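WbmS, polysaccharide deacetylase involved in O-antigen biosynthesis (Bordetella bronchiseptica, PDB 3HFT) is a putative zinc-dependent polysaccharide deacetylase that probably removes acetyl groups from sugars during O-antigen biosynthesis. Local coordinates at residues I45-D50 with H92-P97; S123-S128 with V204-P209. One frame throughout, in Å; residues are numbered along the deposited sequence.

Contact 1 (I45-D50 with H92-P97). With EDO (1,2-ethanediol), chain D.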
ATOM      1  N   ILE A  45      -1.326   9.740 -16.531  1.00 33.61           N
ATOM      2  CA  ILE A  45      -1.003  10.723 -17.579  1.00 33.68           C
ATOM      3  C   ILE A  45       0.328  11.439 -17.284  1.00 33.62           C
ATOM      4  O   ILE A  45       1.098  11.698 -18.186  1.00 33.31           O
ATOM      5  CB  ILE A  45      -2.220  11.633 -17.840  1.00 36.37           C
ATOM      6  CG1 ILE A  45      -3.375  10.784 -18.438  1.00 33.68           C
ATOM      7  CG2 ILE A  45      -1.856  12.839 -18.779  1.00 32.30           C
ATOM      8  CD1 ILE A  45      -4.703  11.565 -18.680  1.00 33.25           C
ATOM      9  N   ASP A  46       0.610  11.698 -16.011  1.00 32.78           N
ATOM     10  CA  ASP A  46       1.868  12.316 -15.562  1.00 32.50           C
ATOM     11  C   ASP A  46       2.314  13.524 -16.384  1.00 32.27           C
ATOM     12  O   ASP A  46       3.467  13.602 -16.831  1.00 33.04           O
ATOM     13  CB  ASP A  46       2.994  11.278 -15.472  1.00 32.43           C
ATOM     14  CG  ASP A  46       2.849  10.401 -14.256  1.00 36.30           C
ATOM     15  OD1 ASP A  46       1.717  10.349 -13.733  1.00 36.71           O
ATOM     16  OD2 ASP A  46       3.840   9.768 -13.835  1.00 37.59           O
ATOM     17  N   TRP A  47       1.404  14.468 -16.565  1.00 34.58           N
ATOM     18  CA  TRP A  47       1.728  15.748 -17.199  1.00 33.67           C
ATOM     19  C   TRP A  47       2.276  15.649 -18.620  1.00 34.34           C
ATOM     20  O   TRP A  47       2.945  16.559 -19.087  1.00 35.27           O
ATOM     21  CB  TRP A  47       2.680  16.584 -16.305  1.00 35.40           C
ATOM     22  CG  TRP A  47       2.088  16.801 -14.933  1.00 34.38           C
ATOM     23  CD1 TRP A  47       1.212  17.779 -14.572  1.00 35.89           C
ATOM     24  CD2 TRP A  47       2.265  15.973 -13.772  1.00 33.59           C
ATOM     25  NE1 TRP A  47       0.848  17.624 -13.266  1.00 34.61           N
ATOM     26  CE2 TRP A  47       1.474  16.529 -12.744  1.00 39.73           C
ATOM     27  CE3 TRP A  47       3.006  14.811 -13.503  1.00 38.49           C
ATOM     28  CZ2 TRP A  47       1.409  15.980 -11.462  1.00 38.50           C
ATOM     29  CZ3 TRP A  47       2.943  14.266 -12.220  1.00 37.76           C
ATOM     30  CH2 TRP A  47       2.150  14.856 -11.223  1.00 39.49           C
ATOM     31  N   ALA A  48       1.976  14.567 -19.327  1.00 32.93           N
ATOM     32  CA  ALA A  48       2.403  14.437 -20.727  1.00 33.44           C
ATOM     33  C   ALA A  48       1.900  15.584 -21.605  1.00 33.04           C
ATOM     34  O   ALA A  48       0.770  16.055 -21.479  1.00 32.28           O
ATOM     35  CB  ALA A  48       1.916  13.104 -21.289  1.00 30.62           C
ATOM     36  N   ALA A  49       2.740  16.022 -22.529  1.00 32.18           N
ATOM     37  CA  ALA A  49       2.338  16.985 -23.510  1.00 29.59           C
ATOM     38  C   ALA A  49       1.166  16.380 -24.293  1.00 32.11           C
ATOM     39  O   ALA A  49       1.057  15.174 -24.420  1.00 30.45           O
ATOM     40  CB  ALA A  49       3.522  17.279 -24.474  1.00 30.50           C
ATOM     41  N   ASP A  50       0.319  17.231 -24.855  1.00 31.95           N
ATOM     42  CA  ASP A  50      -0.829  16.787 -25.626  1.00 32.58           C
ATOM     43  C   ASP A  50      -0.495  15.830 -26.768  1.00 32.64           C
ATOM     44  O   ASP A  50      -1.241  14.883 -26.995  1.00 32.83           O
ATOM     45  CB  ASP A  50      -1.589  17.998 -26.178  1.00 33.00           C
ATOM     46  CG  ASP A  50      -2.449  18.692 -25.131  1.00 35.95           C
ATOM     47  OD1 ASP A  50      -2.580  18.231 -23.981  1.00 36.86           O
ATOM     48  OD2 ASP A  50      -3.025  19.732 -25.468  1.00 34.68           O
ATOM     49  N   HIS A  92      -5.375  11.755 -10.747  1.00 33.19           N
ATOM     50  CA  HIS A  92      -4.014  11.471 -10.347  1.00 33.30           C
ATOM     51  C   HIS A  92      -3.452  12.650  -9.536  1.00 35.48           C
ATOM     52  O   HIS A  92      -2.607  13.413 -10.008  1.00 33.12           O
ATOM     53  CB  HIS A  92      -3.176  11.197 -11.594  1.00 34.13           C
ATOM     54  CG  HIS A  92      -1.939  10.390 -11.348  1.00 33.21           C
ATOM     55  ND1 HIS A  92      -1.960   9.120 -10.818  1.00 37.36           N
ATOM     56  CD2 HIS A  92      -0.639  10.654 -11.642  1.00 38.51           C
ATOM     57  CE1 HIS A  92      -0.724   8.649 -10.761  1.00 34.34           C
ATOM     58  NE2 HIS A  92       0.094   9.564 -11.248  1.00 34.62           N
ATOM     59  N   PRO A  93      -3.916  12.790  -8.290  1.00 34.90           N
ATOM     60  CA  PRO A  93      -3.491  13.881  -7.424  1.00 33.92           C
ATOM     61  C   PRO A  93      -2.012  13.741  -7.058  1.00 34.75           C
ATOM     62  O   PRO A  93      -1.510  12.611  -6.919  1.00 35.32           O
ATOM     63  CB  PRO A  93      -4.369  13.691  -6.176  1.00 35.41           C
ATOM     64  CG  PRO A  93      -4.641  12.255  -6.142  1.00 34.26           C
ATOM     65  CD  PRO A  93      -4.845  11.880  -7.587  1.00 32.76           C
ATOM     66  N   ASN A  94      -1.339  14.882  -6.906  1.00 35.52           N
ATOM     67  CA  ASN A  94       0.071  14.917  -6.564  1.00 35.76           C
ATOM     68  C   ASN A  94       0.331  15.493  -5.191  1.00 36.46           C
ATOM     69  O   ASN A  94       0.300  16.731  -4.999  1.00 32.48           O
ATOM     70  CB  ASN A  94       0.830  15.754  -7.573  1.00 37.20           C
ATOM     71  CG  ASN A  94       2.322  15.749  -7.315  1.00 39.30           C
ATOM     72  OD1 ASN A  94       2.860  14.880  -6.613  1.00 36.60           O
ATOM     73  ND2 ASN A  94       3.002  16.694  -7.915  1.00 36.10           N
ATOM     74  N   PHE A  95       0.581  14.601  -4.232  1.00 32.12           N
ATOM     75  CA  PHE A  95       0.822  15.008  -2.861  1.00 34.37           C
ATOM     76  C   PHE A  95       2.306  15.061  -2.513  1.00 34.70           C
ATOM     77  O   PHE A  95       2.641  15.379  -1.371  1.00 37.63           O
ATOM     78  CB  PHE A  95       0.127  14.061  -1.879  1.00 33.75           C
ATOM     79  CG  PHE A  95      -1.361  13.882  -2.115  1.00 32.69           C
ATOM     80  CD1 PHE A  95      -2.239  14.954  -2.013  1.00 35.75           C
ATOM     81  CD2 PHE A  95      -1.883  12.612  -2.376  1.00 32.73           C
ATOM     82  CE1 PHE A  95      -3.616  14.782  -2.210  1.00 33.55           C
ATOM     83  CE2 PHE A  95      -3.259  12.430  -2.548  1.00 33.98           C
ATOM     84  CZ  PHE A  95      -4.128  13.515  -2.475  1.00 35.40           C
ATOM     85  N   ASN A  96       3.180  14.822  -3.489  1.00 34.52           N
ATOM     86  CA  ASN A  96       4.627  14.854  -3.258  1.00 35.76           C
ATOM     87  C   ASN A  96       5.131  16.142  -2.630  1.00 36.34           C
ATOM     88  O   ASN A  96       5.966  16.101  -1.737  1.00 39.77           O
ATOM     89  CB  ASN A  96       5.420  14.568  -4.553  1.00 35.48           C
ATOM     90  CG  ASN A  96       5.528  13.093  -4.862  1.00 39.96           C
ATOM     91  OD1 ASN A  96       5.302  12.236  -3.990  1.00 41.97           O
ATOM     92  ND2 ASN A  96       5.890  12.775  -6.115  1.00 42.42           N
ATOM     93  N   PRO A  97       4.631  17.297  -3.073  1.00 35.40           N
ATOM     94  CA  PRO A  97       5.120  18.531  -2.421  1.00 37.30           C
ATOM     95  C   PRO A  97       4.913  18.569  -0.902  1.00 38.15           C
ATOM     96  O   PRO A  97       5.627  19.262  -0.190  1.00 36.77           O
ATOM     97  CB  PRO A  97       4.296  19.627  -3.099  1.00 37.26           C
ATOM     98  CG  PRO A  97       3.942  19.028  -4.454  1.00 36.91           C
ATOM     99  CD  PRO A  97       3.691  17.587  -4.171  1.00 35.76           C
TER
HETATM  100  C1  EDO D 259       8.200   8.366 -14.987  1.00 54.81           C
HETATM  101  O1  EDO D 259       8.675   7.038 -15.221  1.00 39.94           O
HETATM  102  C2  EDO D 259       6.885   8.585 -15.741  1.00 61.80           C
HETATM  103  O2  EDO D 259       6.110   9.633 -15.132  1.00 64.92           O
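With CG of Asp46 beside its backbone N (chi1 -76°) and CG of His92 anti to its own (chi1 -157°), carboxylate and imidazole reach one zinc ion. Asp46 OD1 and His92 NE2 both bind the metal and stand 3.1 Å apart, a spacing set by the shared ion and not by a hydrogen bond. The carboxylate and ring planes are turned 30° from each other. The second carboxylate oxygen is used separately: Asp46 OD2 accepts a 2.6 Å hydrogen bond from O2 of an ethanediol molecule, probably a solvent additive.

Next to the metal, the side chain of Asn94 runs across that of Trp47 at roughly a right angle, at the six-membered ring. CB of Asn94 lies in the indole plane at the ring edge, 3.9 Å from Trp47 CZ2, while Asn94 ND2 comes equally near to Trp47 CH2. Asn94 OD1 accepts from Asn96 N over 3.1 Å, the donor standing above the carbonyl plane; through this bond the Asn94 side chain caps the turn into helix 96-100. A type I' turn from Ile45 to Ala48, closed by Ala48 N to Ile45 O, shapes the opposing loop.

Both segments follow parallel strands of the central sheet: 45-50 links strand 39-44 to helix 50-63. Segment 92-97 leads from strand 87-91 into helix 96-100, with Phe95 packed on helix 107-115.

Contact 2 (S123-S128 with V204-P209). With EDO (1,2-ethanediol), chain F.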
ATOM      1  N   SER A 123     -12.668   6.792  -9.534  1.00 31.12           N
ATOM      2  CA  SER A 123     -11.398   6.074  -9.431  1.00 33.66           C
ATOM      3  C   SER A 123     -10.204   7.004  -9.255  1.00 34.13           C
ATOM      4  O   SER A 123     -10.133   8.063  -9.873  1.00 32.79           O
ATOM      5  CB  SER A 123     -11.187   5.138 -10.635  1.00 34.59           C
ATOM      6  OG  SER A 123     -12.214   4.156 -10.720  1.00 37.19           O
ATOM      7  N   VAL A 124      -9.254   6.590  -8.413  1.00 34.00           N
ATOM      8  CA  VAL A 124      -8.084   7.388  -8.136  1.00 34.75           C
ATOM      9  C   VAL A 124      -6.827   6.558  -7.959  1.00 33.89           C
ATOM     10  O   VAL A 124      -6.858   5.462  -7.383  1.00 32.67           O
ATOM     11  CB  VAL A 124      -8.285   8.252  -6.834  1.00 35.88           C
ATOM     12  CG1 VAL A 124      -8.631   7.355  -5.614  1.00 34.24           C
ATOM     13  CG2 VAL A 124      -7.041   9.094  -6.532  1.00 35.90           C
ATOM     14  N   ARG A 125      -5.718   7.088  -8.468  1.00 32.51           N
ATOM     15  CA  ARG A 125      -4.389   6.571  -8.160  1.00 32.64           C
ATOM     16  C   ARG A 125      -3.559   7.800  -7.882  1.00 35.29           C
ATOM     17  O   ARG A 125      -3.652   8.785  -8.632  1.00 37.04           O
ATOM     18  CB  ARG A 125      -3.759   5.773  -9.293  1.00 31.50           C
ATOM     19  CG  ARG A 125      -2.398   5.195  -8.895  1.00 31.75           C
ATOM     20  CD  ARG A 125      -1.841   4.425 -10.046  1.00 37.39           C
ATOM     21  NE  ARG A 125      -2.533   3.170 -10.276  1.00 36.40           N
ATOM     22  CZ  ARG A 125      -2.790   2.660 -11.480  1.00 38.91           C
ATOM     23  NH1 ARG A 125      -2.524   3.340 -12.588  1.00 36.70           N
ATOM     24  NH2 ARG A 125      -3.368   1.474 -11.576  1.00 36.07           N
ATOM     25  N   SER A 126      -2.803   7.764  -6.781  1.00 35.13           N
ATOM     26  CA  SER A 126      -1.966   8.900  -6.384  1.00 34.73           C
ATOM     27  C   SER A 126      -0.652   8.910  -7.129  1.00 34.70           C
ATOM     28  O   SER A 126      -0.031   7.867  -7.314  1.00 34.50           O
ATOM     29  CB  SER A 126      -1.659   8.862  -4.893  1.00 36.86           C
ATOM     30  OG  SER A 126      -2.845   8.948  -4.122  1.00 36.96           O
ATOM     31  N   HIS A 127      -0.207  10.103  -7.548  1.00 32.98           N
ATOM     32  CA  HIS A 127       1.109  10.237  -8.118  1.00 34.98           C
ATOM     33  C   HIS A 127       2.094   9.780  -7.054  1.00 35.99           C
ATOM     34  O   HIS A 127       1.932  10.109  -5.863  1.00 33.95           O
ATOM     35  CB  HIS A 127       1.446  11.660  -8.547  1.00 35.53           C
ATOM     36  CG  HIS A 127       2.783  11.743  -9.204  1.00 37.97           C
ATOM     37  ND1 HIS A 127       3.081  11.016 -10.338  1.00 39.53           N
ATOM     38  CD2 HIS A 127       3.920  12.396  -8.858  1.00 37.10           C
ATOM     39  CE1 HIS A 127       4.335  11.259 -10.691  1.00 39.81           C
ATOM     40  NE2 HIS A 127       4.869  12.080  -9.800  1.00 39.49           N
ATOM     41  N   SER A 128       3.055   8.960  -7.474  1.00 33.58           N
ATOM     42  CA  SER A 128       4.051   8.348  -6.569  1.00 34.52           C
ATOM     43  C   SER A 128       3.441   7.452  -5.479  1.00 35.10           C
ATOM     44  O   SER A 128       4.099   7.140  -4.484  1.00 35.17           O
ATOM     45  CB  SER A 128       4.977   9.399  -5.969  1.00 37.24           C
ATOM     46  OG  SER A 128       5.727   9.975  -7.043  1.00 42.09           O
ATOM     47  N   VAL A 204      -4.349  -5.638 -13.363  1.00 31.59           N
ATOM     48  CA  VAL A 204      -4.318  -4.206 -13.613  1.00 31.24           C
ATOM     49  C   VAL A 204      -2.879  -3.836 -13.991  1.00 33.91           C
ATOM     50  O   VAL A 204      -1.911  -4.214 -13.292  1.00 31.76           O
ATOM     51  CB  VAL A 204      -4.820  -3.388 -12.393  1.00 31.77           C
ATOM     52  CG1 VAL A 204      -4.895  -1.895 -12.748  1.00 33.10           C
ATOM     53  CG2 VAL A 204      -6.166  -3.910 -11.873  1.00 28.93           C
ATOM     54  N   LEU A 205      -2.736  -3.146 -15.126  1.00 30.24           N
ATOM     55  CA  LEU A 205      -1.424  -2.698 -15.595  1.00 33.81           C
ATOM     56  C   LEU A 205      -1.454  -1.186 -15.680  1.00 34.53           C
ATOM     57  O   LEU A 205      -2.503  -0.598 -15.988  1.00 36.18           O
ATOM     58  CB  LEU A 205      -1.078  -3.310 -16.960  1.00 32.85           C
ATOM     59  CG  LEU A 205      -0.926  -4.832 -17.036  1.00 35.57           C
ATOM     60  CD1 LEU A 205      -2.278  -5.522 -17.346  1.00 31.40           C
ATOM     61  CD2 LEU A 205       0.072  -5.244 -18.094  1.00 35.27           C
ATOM     62  N   ASP A 206      -0.316  -0.555 -15.396  1.00 32.57           N
ATOM     63  CA  ASP A 206      -0.180   0.890 -15.423  1.00 32.16           C
ATOM     64  C   ASP A 206       0.877   1.321 -16.445  1.00 33.24           C
ATOM     65  O   ASP A 206       2.058   0.950 -16.330  1.00 33.87           O
ATOM     66  CB  ASP A 206       0.227   1.379 -14.045  1.00 30.88           C
ATOM     67  CG  ASP A 206       0.289   2.900 -13.924  1.00 38.46           C
ATOM     68  OD1 ASP A 206      -0.167   3.618 -14.845  1.00 36.79           O
ATOM     69  OD2 ASP A 206       0.751   3.351 -12.836  1.00 38.58           O
ATOM     70  N   PHE A 207       0.443   2.116 -17.424  1.00 32.07           N
ATOM     71  CA  PHE A 207       1.339   2.689 -18.448  1.00 34.40           C
ATOM     72  C   PHE A 207       1.351   4.216 -18.369  1.00 33.54           C
ATOM     73  O   PHE A 207       0.362   4.825 -18.011  1.00 34.75           O
ATOM     74  CB  PHE A 207       0.874   2.322 -19.849  1.00 35.33           C
ATOM     75  CG  PHE A 207       1.006   0.858 -20.196  1.00 32.30           C
ATOM     76  CD1 PHE A 207      -0.003  -0.036 -19.904  1.00 32.85           C
ATOM     77  CD2 PHE A 207       2.136   0.394 -20.869  1.00 33.12           C
ATOM     78  CE1 PHE A 207       0.124  -1.389 -20.274  1.00 32.59           C
ATOM     79  CE2 PHE A 207       2.274  -0.943 -21.215  1.00 35.37           C
ATOM     80  CZ  PHE A 207       1.266  -1.834 -20.904  1.00 33.47           C
ATOM     81  N   HIS A 208       2.469   4.809 -18.750  1.00 33.44           N
ATOM     82  CA  HIS A 208       2.599   6.261 -18.896  1.00 33.56           C
ATOM     83  C   HIS A 208       2.723   6.596 -20.383  1.00 32.60           C
ATOM     84  O   HIS A 208       3.511   5.980 -21.092  1.00 33.11           O
ATOM     85  CB  HIS A 208       3.829   6.782 -18.158  1.00 33.49           C
ATOM     86  CG  HIS A 208       3.800   6.491 -16.694  1.00 35.22           C
ATOM     87  ND1 HIS A 208       4.232   5.285 -16.170  1.00 34.61           N
ATOM     88  CD2 HIS A 208       3.332   7.213 -15.654  1.00 36.19           C
ATOM     89  CE1 HIS A 208       4.050   5.297 -14.858  1.00 42.10           C
ATOM     90  NE2 HIS A 208       3.493   6.450 -14.519  1.00 38.07           N
ATOM     91  N   PRO A 209       1.932   7.573 -20.845  1.00 32.05           N
ATOM     92  CA  PRO A 209       1.995   8.054 -22.218  1.00 31.87           C
ATOM     93  C   PRO A 209       3.415   8.331 -22.700  1.00 32.37           C
ATOM     94  O   PRO A 209       3.758   7.911 -23.811  1.00 31.50           O
ATOM     95  CB  PRO A 209       1.136   9.313 -22.174  1.00 33.53           C
ATOM     96  CG  PRO A 209       0.065   8.954 -21.211  1.00 31.66           C
ATOM     97  CD  PRO A 209       0.800   8.168 -20.119  1.00 31.20           C
TER
HETATM   98  C1  EDO F 261       2.769   6.385  -9.828  1.00 45.88           C
HETATM   99  O1  EDO F 261       3.413   7.676  -9.775  1.00 36.55           O
HETATM  100  C2  EDO F 261       2.790   5.912 -11.282  1.00 48.48           C
HETATM  101  O2  EDO F 261       2.419   6.983 -12.204  1.00 40.66           O
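Arg125 and Asp206 form a salt bridge in the buried interior, Arg125 NH1 lying 3.3 Å from Asp206 OD1. NH1 is as near to OD2 of Asp206 and slightly closer to its CG, at 3.1 Å, and so sits over the flat face of the carboxylate, near CG, in a salt bridge without a hydrogen bond; the guanidinium and carboxylate planes are 34° apart. The side chains run past each other in opposite directions. Arg125 extends to CD and then bends at chi3 (-72°), which turns the guanidinium toward strand 203-207; there CG1 of Val204 sits in the guanidinium plane at its edge, 3.9 Å from Arg125 NH2.

Nearer the metal, a second ethanediol spans the two segments. Its O1 accepts from Ser128 N at 2.7 Å, and its O2 accepts from His208 NE2 at 2.6 Å in a nearly straight bond (164°). The ethanediol C2 lies in the plane of the His208 ring, at its edge. His127, whose ND1 binds the zinc ion, carries Ser128 OG over one face.

A second shell holds these groups. Arg125 NE donates to Cys148 O, while its NH1 also meets Asp44 in a salt bridge and bonds to Thr42. A hydrogen bond between His208 ND1 and Asp179 OD1 helps hold the ring's rotation, with NE2 directed at the ethanediol.

His127 lies beside the ethanediol's O1, with Asp206 and His208 at the C-terminal end of strand 203-207 and the ethanediol possibly marking where a polar ligand could bind. This is consistent with a NodB-type deacetylase domain, whose metal site lies at the C-terminal ends of the parallel strands.

How the contacts relate
Contacts 1 and 2 meet at the zinc ion, their centres 10 Å apart: 45-50 supplies Asp46, 92-97 supplies His92 and 123-128 supplies His127, completing the Asp-His-His site. Backbone and side chain both join 92-97 to 123-128, with Pro93 O 2.9 Å from His127 N and Asn96 ND2 3.0 Å from Ser128 OG, probable hydrogen bonds. Asp46 OD2 also packs against His208 CD2 at 3.2 Å, joining 45-50 to 204-209. The two pairs follow one another along the chain, yet three of the segments give the zinc ligands and the fourth, 204-209, lies close by, with the Asp206 side chain about 6 Å from the ion, consistent with a single catalytic pocket.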